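PDB 5H20: putative PadR-family transcriptional regulatory protein, which probably binds operator DNA as a dimer through a winged helix-turn-helix domain and regulates transcription in Bacteroides fragilis. Local coordinates for the interface of chains A and B. Residues are numbered along the deposited sequence; one frame, centred on the assembly and turned at random. Chains: chain A/B, Putative PadR-family transcriptional regulatory protein.

The interface of chains A and B. Residues chain A 13, 16-17, 20, 87, 91; chain B 7, 10.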
loop_
_atom_site.group_PDB
_atom_site.type_symbol
_atom_site.label_atom_id
_atom_site.label_comp_id
_atom_site.label_asym_id
_atom_site.label_seq_id
_atom_site.Cartn_x
_atom_site.Cartn_y
_atom_site.Cartn_z
ATOM N N GLY A 13 5.417 -0.084 -1.097
ATOM C CA GLY A 13 4.151 -0.719 -1.478
ATOM C C GLY A 13 3.440 0.034 -2.581
ATOM O O GLY A 13 3.033 -0.561 -3.587
ATOM N N GLU A 16 5.528 -0.369 -5.697
ATOM C CA GLU A 16 5.366 -1.767 -6.149
ATOM C C GLU A 16 4.042 -2.024 -6.863
ATOM O O GLU A 16 4.004 -2.763 -7.850
ATOM C CB GLU A 16 5.527 -2.757 -4.997
ATOM C CG GLU A 16 6.976 -3.057 -4.639
ATOM C CD GLU A 16 7.127 -3.639 -3.252
ATOM O OE1 GLU A 16 6.193 -3.496 -2.415
ATOM O OE2 GLU A 16 8.194 -4.219 -2.981
ATOM N N TYR A 17 2.976 -1.415 -6.345
ATOM C CA TYR A 17 1.642 -1.479 -6.927
ATOM C C TYR A 17 1.606 -0.750 -8.266
ATOM O O TYR A 17 0.967 -1.214 -9.205
ATOM C CB TYR A 17 0.614 -0.885 -5.954
ATOM C CG TYR A 17 -0.785 -0.737 -6.496
ATOM C CD1 TYR A 17 -1.719 -1.771 -6.378
ATOM C CD2 TYR A 17 -1.194 0.454 -7.107
ATOM C CE1 TYR A 17 -3.017 -1.627 -6.867
ATOM C CE2 TYR A 17 -2.488 0.607 -7.593
ATOM C CZ TYR A 17 -3.393 -0.438 -7.471
ATOM O OH TYR A 17 -4.668 -0.282 -7.950
ATOM N N MET A 20 3.401 -2.897 -10.938
ATOM C CA MET A 20 2.495 -3.981 -11.347
ATOM C C MET A 20 1.363 -3.449 -12.219
ATOM O O MET A 20 1.006 -4.082 -13.226
ATOM C CB MET A 20 1.944 -4.732 -10.142
ATOM C CG MET A 20 2.982 -5.569 -9.423
ATOM S SD MET A 20 2.243 -6.620 -8.164
ATOM C CE MET A 20 2.131 -5.472 -6.790
ATOM N N PHE A 87 -2.595 -11.200 -7.815
ATOM C CA PHE A 87 -2.323 -10.314 -6.675
ATOM C C PHE A 87 -2.682 -8.863 -6.990
ATOM O O PHE A 87 -3.279 -8.201 -6.156
ATOM C CB PHE A 87 -0.878 -10.436 -6.151
ATOM C CG PHE A 87 -0.602 -9.620 -4.896
ATOM C CD1 PHE A 87 -1.398 -9.762 -3.745
ATOM C CD2 PHE A 87 0.478 -8.737 -4.849
ATOM C CE1 PHE A 87 -1.141 -9.012 -2.595
ATOM C CE2 PHE A 87 0.744 -7.994 -3.696
ATOM C CZ PHE A 87 -0.068 -8.129 -2.568
ATOM N N LEU A 91 -5.544 -6.372 -5.100
ATOM C CA LEU A 91 -5.200 -5.026 -4.614
ATOM C C LEU A 91 -6.112 -3.913 -5.132
ATOM O O LEU A 91 -6.479 -3.003 -4.365
ATOM C CB LEU A 91 -3.747 -4.702 -4.973
ATOM C CG LEU A 91 -2.538 -4.884 -4.038
ATOM C CD1 LEU A 91 -2.797 -5.540 -2.682
ATOM C CD2 LEU A 91 -1.491 -5.638 -4.838
ATOM N N LYS B 7 3.931 -9.781 -0.675
ATOM C CA LYS B 7 2.482 -9.880 -0.473
ATOM C C LYS B 7 2.076 -9.514 0.966
ATOM O O LYS B 7 1.118 -8.769 1.178
ATOM C CB LYS B 7 1.990 -11.282 -0.822
ATOM C CG LYS B 7 1.885 -11.570 -2.305
ATOM C CD LYS B 7 1.482 -13.023 -2.526
ATOM C CE LYS B 7 0.728 -13.194 -3.826
ATOM N NZ LYS B 7 -0.173 -14.384 -3.754
ATOM N N MET B 10 2.625 -5.603 1.702
ATOM C CA MET B 10 1.629 -4.855 0.919
ATOM C C MET B 10 0.210 -4.963 1.505
ATOM O O MET B 10 -0.552 -4.001 1.463
ATOM C CB MET B 10 1.643 -5.274 -0.565
ATOM C CG MET B 10 2.833 -4.741 -1.359
ATOM S SD MET B 10 2.726 -4.893 -3.161
ATOM C CE MET B 10 1.535 -3.615 -3.553
#
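The methyl CE of B:Met10 lies 3.4 Å from the backbone carbonyl O of A:Gly13, a carbon-to-oxygen contact at which the first helices (5-23) of the two chains meet. PadR-family regulators combine a winged helix-turn-helix domain with a C-terminal helical region and typically work as dimers. This patch is one part of a two-fold symmetric interface, and its contacts recur with the chains exchanged. The first helix of chain B lies here against two helices of chain A, 5-23 and 82-97, and B:Met10 inserts its side chain between them. Its chain runs extended as far as SD and then bends (chi3 74°), which turns the terminal methyl toward the A:Gly13 carbonyl and the CB of A:Tyr17. From helix 82-97 the CD2 branch of A:Leu91 reaches this methyl, 3.9 Å from CE of B:Met10, its side chain nearly perpendicular to that of the methionine. The thioether SD touches both A:Met20 and A:Phe87. A:Met20 comes tip to tip, its CE 3.7 Å from SD of B:Met10. CE2 of the A:Phe87 ring lies 3.7 Å from SD of B:Met10. On the side of the sulfur roughly opposite A:Phe87 the side chain of A:Glu16 passes obliquely, and its carboxylate atom OE1 lies 3.7 Å from CG of B:Met10.

The ring of A:Phe87 is sandwiched between B:Lys7 of the partner and A:Leu91 of its own chain. Its CG stands anti to the backbone N (chi1 -175°), which carries the phenyl group out to the partner helix. Over the centre of one face sits CG of B:Lys7, 3.8 Å from the ring centroid in a CH-pi contact; CD2 of A:Leu91 backs the opposite face toward its rim. CB of B:Met10 meets the ring edge in plane. The side chains of B:Lys7 and A:Phe87 run antiparallel alongside one another, and the extended lysine chain brings CE of B:Lys7 close to CB of A:Phe87, where the ring is attached, using methylenes rather than the amino group for this contact.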